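PDB 3QBM: TetR transcriptional regulator from Chloroflexus aurantiacus, which probably binds DNA through an N-terminal helix-turn-helix domain and regulates transcription. Local coordinates for residues Tyr61-Leu74 with Ala86-Leu100. Numbering follows the deposited sequence.
Sequences YAAEKVRERFAVGL and AFLDVFRSYAERPPL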
loop_
_atom_site.group_PDB
_atom_site.type_symbol
_atom_site.label_atom_id
_atom_site.label_comp_id
_atom_site.label_asym_id
_atom_site.label_seq_id
_atom_site.Cartn_x
_atom_site.Cartn_y
_atom_site.Cartn_z
ATOM N N TYR A 61 14.769 12.986 2.122
ATOM C CA TYR A 61 15.344 12.586 3.391
ATOM C C TYR A 61 14.868 11.211 3.823
ATOM O O TYR A 61 15.655 10.395 4.328
ATOM C CB TYR A 61 14.980 13.599 4.452
ATOM C CG TYR A 61 15.205 13.127 5.846
ATOM C CD1 TYR A 61 16.451 13.271 6.460
ATOM C CD2 TYR A 61 14.177 12.562 6.573
ATOM C CE1 TYR A 61 16.660 12.826 7.753
ATOM C CE2 TYR A 61 14.377 12.106 7.874
ATOM C CZ TYR A 61 15.624 12.253 8.455
ATOM O OH TYR A 61 15.833 11.814 9.741
ATOM N N ALA A 62 13.562 11.002 3.697
ATOM C CA ALA A 62 12.950 9.701 3.955
ATOM C C ALA A 62 13.535 8.658 2.996
ATOM O O ALA A 62 13.883 7.569 3.430
ATOM C CB ALA A 62 11.432 9.791 3.821
ATOM N N ALA A 63 13.694 9.014 1.723
ATOM C CA ALA A 63 14.274 8.111 0.729
ATOM C C ALA A 63 15.701 7.719 1.116
ATOM O O ALA A 63 16.043 6.543 1.084
ATOM C CB ALA A 63 14.242 8.711 -0.663
ATOM N N GLU A 64 16.520 8.697 1.517
ATOM C CA GLU A 64 17.896 8.402 1.941
ATOM C C GLU A 64 17.916 7.512 3.173
ATOM O O GLU A 64 18.762 6.624 3.299
ATOM C CB GLU A 64 18.686 9.690 2.207
ATOM C CG GLU A 64 20.127 9.440 2.740
ATOM C CD GLU A 64 21.047 8.687 1.775
ATOM O OE1 GLU A 64 20.770 8.641 0.548
ATOM O OE2 GLU A 64 22.083 8.159 2.256
ATOM N N LYS A 65 16.996 7.724 4.089
ATOM C CA LYS A 65 16.974 6.886 5.280
ATOM C C LYS A 65 16.667 5.399 4.968
ATOM O O LYS A 65 17.313 4.486 5.477
ATOM C CB LYS A 65 15.922 7.409 6.205
ATOM C CG LYS A 65 15.963 6.825 7.589
ATOM C CD LYS A 65 15.983 7.947 8.623
ATOM C CE LYS A 65 17.360 8.596 8.656
ATOM N NZ LYS A 65 17.488 9.641 9.699
ATOM N N VAL A 66 15.620 5.187 4.190
ATOM C CA VAL A 66 15.279 3.863 3.667
ATOM C C VAL A 66 16.511 3.221 2.976
ATOM O O VAL A 66 16.826 2.069 3.235
ATOM C CB VAL A 66 14.047 3.972 2.739
ATOM C CG1 VAL A 66 13.845 2.723 1.932
ATOM C CG2 VAL A 66 12.781 4.288 3.572
ATOM N N ARG A 67 17.210 4.000 2.157
ATOM C CA ARG A 67 18.390 3.561 1.414
ATOM C C ARG A 67 19.481 3.056 2.367
ATOM O O ARG A 67 20.042 1.994 2.115
ATOM C CB ARG A 67 18.920 4.704 0.534
ATOM C CG ARG A 67 20.027 4.368 -0.439
ATOM C CD ARG A 67 20.362 5.549 -1.351
ATOM N NE ARG A 67 19.187 5.936 -2.145
ATOM C CZ ARG A 67 18.526 7.103 -2.077
ATOM N NH1 ARG A 67 18.913 8.092 -1.281
ATOM N NH2 ARG A 67 17.463 7.298 -2.852
ATOM N N GLU A 68 19.778 3.819 3.431
ATOM C CA GLU A 68 20.788 3.438 4.457
ATOM C C GLU A 68 20.441 2.093 5.130
ATOM O O GLU A 68 21.302 1.249 5.392
ATOM C CB GLU A 68 20.893 4.524 5.563
ATOM C CG GLU A 68 21.564 5.845 5.135
ATOM C CD GLU A 68 21.460 7.016 6.165
ATOM O OE1 GLU A 68 20.722 6.940 7.185
ATOM O OE2 GLU A 68 22.124 8.048 5.913
ATOM N N ARG A 69 19.168 1.948 5.449
ATOM C CA ARG A 69 18.609 0.780 6.099
ATOM C C ARG A 69 18.755 -0.488 5.190
ATOM O O ARG A 69 19.148 -1.581 5.655
ATOM C CB ARG A 69 17.156 1.134 6.406
ATOM C CG ARG A 69 16.321 0.178 7.187
ATOM C CD ARG A 69 16.440 0.331 8.682
ATOM N NE ARG A 69 15.663 -0.756 9.282
ATOM C CZ ARG A 69 14.535 -0.604 9.956
ATOM N NH1 ARG A 69 14.080 0.617 10.218
ATOM N NH2 ARG A 69 13.899 -1.672 10.433
ATOM N N PHE A 70 18.453 -0.358 3.897
ATOM C CA PHE A 70 18.725 -1.473 2.972
ATOM C C PHE A 70 20.207 -1.728 2.800
ATOM O O PHE A 70 20.652 -2.858 2.729
ATOM C CB PHE A 70 18.058 -1.258 1.621
ATOM C CG PHE A 70 16.603 -1.592 1.643
ATOM C CD1 PHE A 70 16.182 -2.920 1.606
ATOM C CD2 PHE A 70 15.651 -0.610 1.785
ATOM C CE1 PHE A 70 14.874 -3.243 1.661
ATOM C CE2 PHE A 70 14.314 -0.938 1.841
ATOM C CZ PHE A 70 13.923 -2.247 1.787
ATOM N N ALA A 71 20.979 -0.666 2.756
ATOM C CA ALA A 71 22.416 -0.787 2.605
ATOM C C ALA A 71 23.060 -1.654 3.698
ATOM O O ALA A 71 23.878 -2.501 3.389
ATOM C CB ALA A 71 23.048 0.612 2.571
ATOM N N VAL A 72 22.674 -1.443 4.957
ATOM C CA VAL A 72 23.214 -2.159 6.099
ATOM C C VAL A 72 22.644 -3.597 6.072
ATOM O O VAL A 72 23.381 -4.582 6.231
ATOM C CB VAL A 72 22.882 -1.422 7.430
ATOM C CG1 VAL A 72 23.304 -2.253 8.665
ATOM C CG2 VAL A 72 23.549 -0.030 7.465
ATOM N N GLY A 73 21.338 -3.704 5.829
ATOM C CA GLY A 73 20.686 -5.003 5.742
ATOM C C GLY A 73 21.252 -5.950 4.699
ATOM O O GLY A 73 21.310 -7.165 4.939
ATOM N N LEU A 74 21.706 -5.412 3.565
ATOM C CA LEU A 74 22.147 -6.245 2.447
ATOM C C LEU A 74 23.645 -6.491 2.419
ATOM O O LEU A 74 24.124 -7.366 1.683
ATOM C CB LEU A 74 21.676 -5.669 1.105
ATOM C CG LEU A 74 20.301 -6.168 0.627
ATOM C CD1 LEU A 74 19.245 -6.061 1.673
ATOM C CD2 LEU A 74 19.900 -5.469 -0.664
ATOM N N ALA A 86 17.670 -11.171 2.467
ATOM C CA ALA A 86 17.946 -10.103 3.436
ATOM C C ALA A 86 17.148 -8.862 3.060
ATOM O O ALA A 86 16.759 -8.081 3.927
ATOM C CB ALA A 86 19.443 -9.798 3.502
ATOM N N PHE A 87 16.896 -8.673 1.763
ATOM C CA PHE A 87 15.986 -7.588 1.313
ATOM C C PHE A 87 14.568 -7.778 1.896
ATOM O O PHE A 87 13.961 -6.822 2.410
ATOM C CB PHE A 87 15.974 -7.545 -0.211
ATOM C CG PHE A 87 15.202 -6.411 -0.801
ATOM C CD1 PHE A 87 13.832 -6.538 -1.042
ATOM C CD2 PHE A 87 15.834 -5.231 -1.142
ATOM C CE1 PHE A 87 13.094 -5.496 -1.617
ATOM C CE2 PHE A 87 15.085 -4.171 -1.722
ATOM C CZ PHE A 87 13.740 -4.319 -1.958
ATOM N N LEU A 88 14.065 -9.009 1.865
ATOM C CA LEU A 88 12.811 -9.349 2.526
ATOM C C LEU A 88 12.912 -9.075 4.030
ATOM O O LEU A 88 11.978 -8.499 4.624
ATOM C CB LEU A 88 12.410 -10.819 2.315
ATOM C CG LEU A 88 12.501 -11.446 0.930
ATOM C CD1 LEU A 88 12.141 -12.928 0.945
ATOM C CD2 LEU A 88 11.609 -10.685 -0.055
ATOM N N ASP A 89 14.040 -9.444 4.638
ATOM C CA ASP A 89 14.209 -9.306 6.062
ATOM C C ASP A 89 14.166 -7.835 6.504
ATOM O O ASP A 89 13.660 -7.527 7.574
ATOM C CB ASP A 89 15.492 -9.950 6.549
ATOM C CG ASP A 89 15.548 -9.990 8.035
ATOM O OD1 ASP A 89 14.648 -10.608 8.629
ATOM O OD2 ASP A 89 16.425 -9.341 8.609
ATOM N N VAL A 90 14.679 -6.933 5.669
ATOM C CA VAL A 90 14.583 -5.506 5.967
ATOM C C VAL A 90 13.094 -5.142 6.136
ATOM O O VAL A 90 12.715 -4.514 7.126
ATOM C CB VAL A 90 15.263 -4.630 4.859
ATOM C CG1 VAL A 90 14.982 -3.143 5.085
ATOM C CG2 VAL A 90 16.779 -4.890 4.831
ATOM N N PHE A 91 12.250 -5.506 5.156
ATOM C CA PHE A 91 10.819 -5.229 5.255
ATOM C C PHE A 91 10.175 -5.888 6.483
ATOM O O PHE A 91 9.371 -5.258 7.184
ATOM C CB PHE A 91 10.111 -5.684 3.984
ATOM C CG PHE A 91 10.185 -4.694 2.867
ATOM C CD1 PHE A 91 9.413 -3.553 2.914
ATOM C CD2 PHE A 91 10.979 -4.908 1.767
ATOM C CE1 PHE A 91 9.426 -2.654 1.885
ATOM C CE2 PHE A 91 10.963 -4.010 0.721
ATOM C CZ PHE A 91 10.221 -2.885 0.793
ATOM N N ARG A 92 10.525 -7.137 6.738
ATOM C CA ARG A 92 10.021 -7.827 7.897
ATOM C C ARG A 92 10.323 -7.067 9.192
ATOM O O ARG A 92 9.453 -6.982 10.100
ATOM C CB ARG A 92 10.569 -9.260 7.966
ATOM C CG ARG A 92 9.984 -10.017 9.124
ATOM C CD ARG A 92 10.270 -11.479 9.109
ATOM N NE ARG A 92 11.681 -11.765 9.234
ATOM C CZ ARG A 92 12.196 -12.969 9.521
ATOM N NH1 ARG A 92 11.432 -14.015 9.815
ATOM N NH2 ARG A 92 13.506 -13.103 9.598
ATOM N N SER A 93 11.515 -6.473 9.259
ATOM C CA SER A 93 11.932 -5.726 10.468
ATOM C C SER A 93 11.123 -4.460 10.726
ATOM O O SER A 93 11.203 -3.877 11.836
ATOM C CB SER A 93 13.426 -5.401 10.424
ATOM O OG SER A 93 13.683 -4.303 9.559
ATOM N N TYR A 94 10.385 -3.995 9.705
ATOM C CA TYR A 94 9.468 -2.854 9.873
ATOM C C TYR A 94 8.354 -3.110 10.888
ATOM O O TYR A 94 7.784 -2.135 11.365
ATOM C CB TYR A 94 8.818 -2.431 8.552
ATOM C CG TYR A 94 9.746 -1.793 7.548
ATOM C CD1 TYR A 94 11.122 -1.738 7.751
ATOM C CD2 TYR A 94 9.254 -1.320 6.341
ATOM C CE1 TYR A 94 11.949 -1.182 6.802
ATOM C CE2 TYR A 94 10.083 -0.733 5.412
ATOM C CZ TYR A 94 11.423 -0.676 5.649
ATOM O OH TYR A 94 12.252 -0.111 4.706
ATOM N N ALA A 95 8.066 -4.384 11.195
ATOM C CA ALA A 95 7.002 -4.752 12.147
ATOM C C ALA A 95 7.143 -4.033 13.479
ATOM O O ALA A 95 6.157 -3.565 14.027
ATOM C CB ALA A 95 6.974 -6.252 12.389
ATOM N N GLU A 96 8.364 -3.973 13.994
ATOM C CA GLU A 96 8.637 -3.292 15.264
ATOM C C GLU A 96 9.407 -1.971 15.106
ATOM O O GLU A 96 9.425 -1.167 16.029
ATOM C CB GLU A 96 9.411 -4.245 16.179
ATOM C CG GLU A 96 8.592 -5.430 16.715
ATOM N N ARG A 97 10.026 -1.755 13.938
ATOM C CA ARG A 97 10.882 -0.602 13.683
ATOM C C ARG A 97 10.806 -0.149 12.202
ATOM O O ARG A 97 11.655 -0.515 11.369
ATOM C CB ARG A 97 12.326 -0.966 14.094
ATOM C CG ARG A 97 13.272 0.192 14.014
ATOM C CD ARG A 97 14.578 -0.101 14.727
ATOM N NE ARG A 97 15.314 -1.209 14.120
ATOM C CZ ARG A 97 16.301 -1.095 13.227
ATOM N NH1 ARG A 97 16.706 0.090 12.778
ATOM N NH2 ARG A 97 16.893 -2.204 12.770
ATOM N N PRO A 98 9.789 0.668 11.861
ATOM C CA PRO A 98 9.692 1.185 10.515
ATOM C C PRO A 98 10.843 2.161 10.232
ATOM O O PRO A 98 11.549 2.535 11.183
ATOM C CB PRO A 98 8.303 1.866 10.508
ATOM C CG PRO A 98 8.068 2.244 11.935
ATOM C CD PRO A 98 8.734 1.196 12.745
ATOM N N PRO A 99 11.082 2.516 8.958
ATOM C CA PRO A 99 12.212 3.378 8.612
ATOM C C PRO A 99 12.127 4.713 9.326
ATOM O O PRO A 99 13.143 5.266 9.749
ATOM C CB PRO A 99 12.095 3.534 7.098
ATOM C CG PRO A 99 11.349 2.392 6.687
ATOM C CD PRO A 99 10.321 2.189 7.744
ATOM N N LEU A 100 10.910 5.213 9.448
ATOM C CA LEU A 100 10.636 6.282 10.403
ATOM C C LEU A 100 9.207 6.145 10.968
ATOM O O LEU A 100 8.428 5.301 10.514
ATOM C CB LEU A 100 10.955 7.628 9.791
ATOM C CG LEU A 100 10.164 8.188 8.641
ATOM C CD1 LEU A 100 8.829 8.624 9.173
ATOM C CD2 LEU A 100 10.884 9.413 8.035
HETATM O O HOH W 1 15.103 3.429 10.277
HETATM O O HOH W 2 16.762 -3.254 8.768
#
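Arg69 reaches from helix 61-74 to residues 93-98 and holds the carbonyl of Arg97. Arg69 NH1 and NH2 grip Arg97 O end-on. The bond from Arg69 NH2 to Arg97 O is 2.7 Å and lies in the carbonyl plane; Arg69 NH1 comes from above that plane. Arg69 NH2 also donates to Ser93 OG at 2.8 Å. Ser93 OG in turn donates to Val90 O, which leaves the oxygen able to accept from Arg69. The guanidinium of Arg97 stacks flat on that of Arg69, planes 10° apart, and Tyr94 CE1 covers the opposite face. One water links Arg69 NH1 to Pro99 O, and another sits on Arg69 NE. Replacing Arg69 by an alanine would remove both donors to Arg97 O, and would probably leave this carbonyl without those mates and the Arg97 guanidinium without the flat group it stacks on. Farther along, Val66 CG2 packs on Pro99 CB at 3.7 Å.

Deeper in, Val90 CG1 lies over one face of the Phe70 ring, 3.6 Å from its centroid. CG1 is anti to the Val90 backbone N (chi1 172°), which turns it onto the ring. Val90 is a knob among Arg69, Phe70, Gly73 and Leu74. Phe70 makes an offset stack with Phe87, centroids 4.7 Å apart, and turns its edge to the face of Phe91. Trp131 of helix 118-144 meets all three rings. The cluster of Phe70, Phe87 and Phe91 joins helix 51-74 to helix 80-92 in the all-helical fold of a TetR-family regulator.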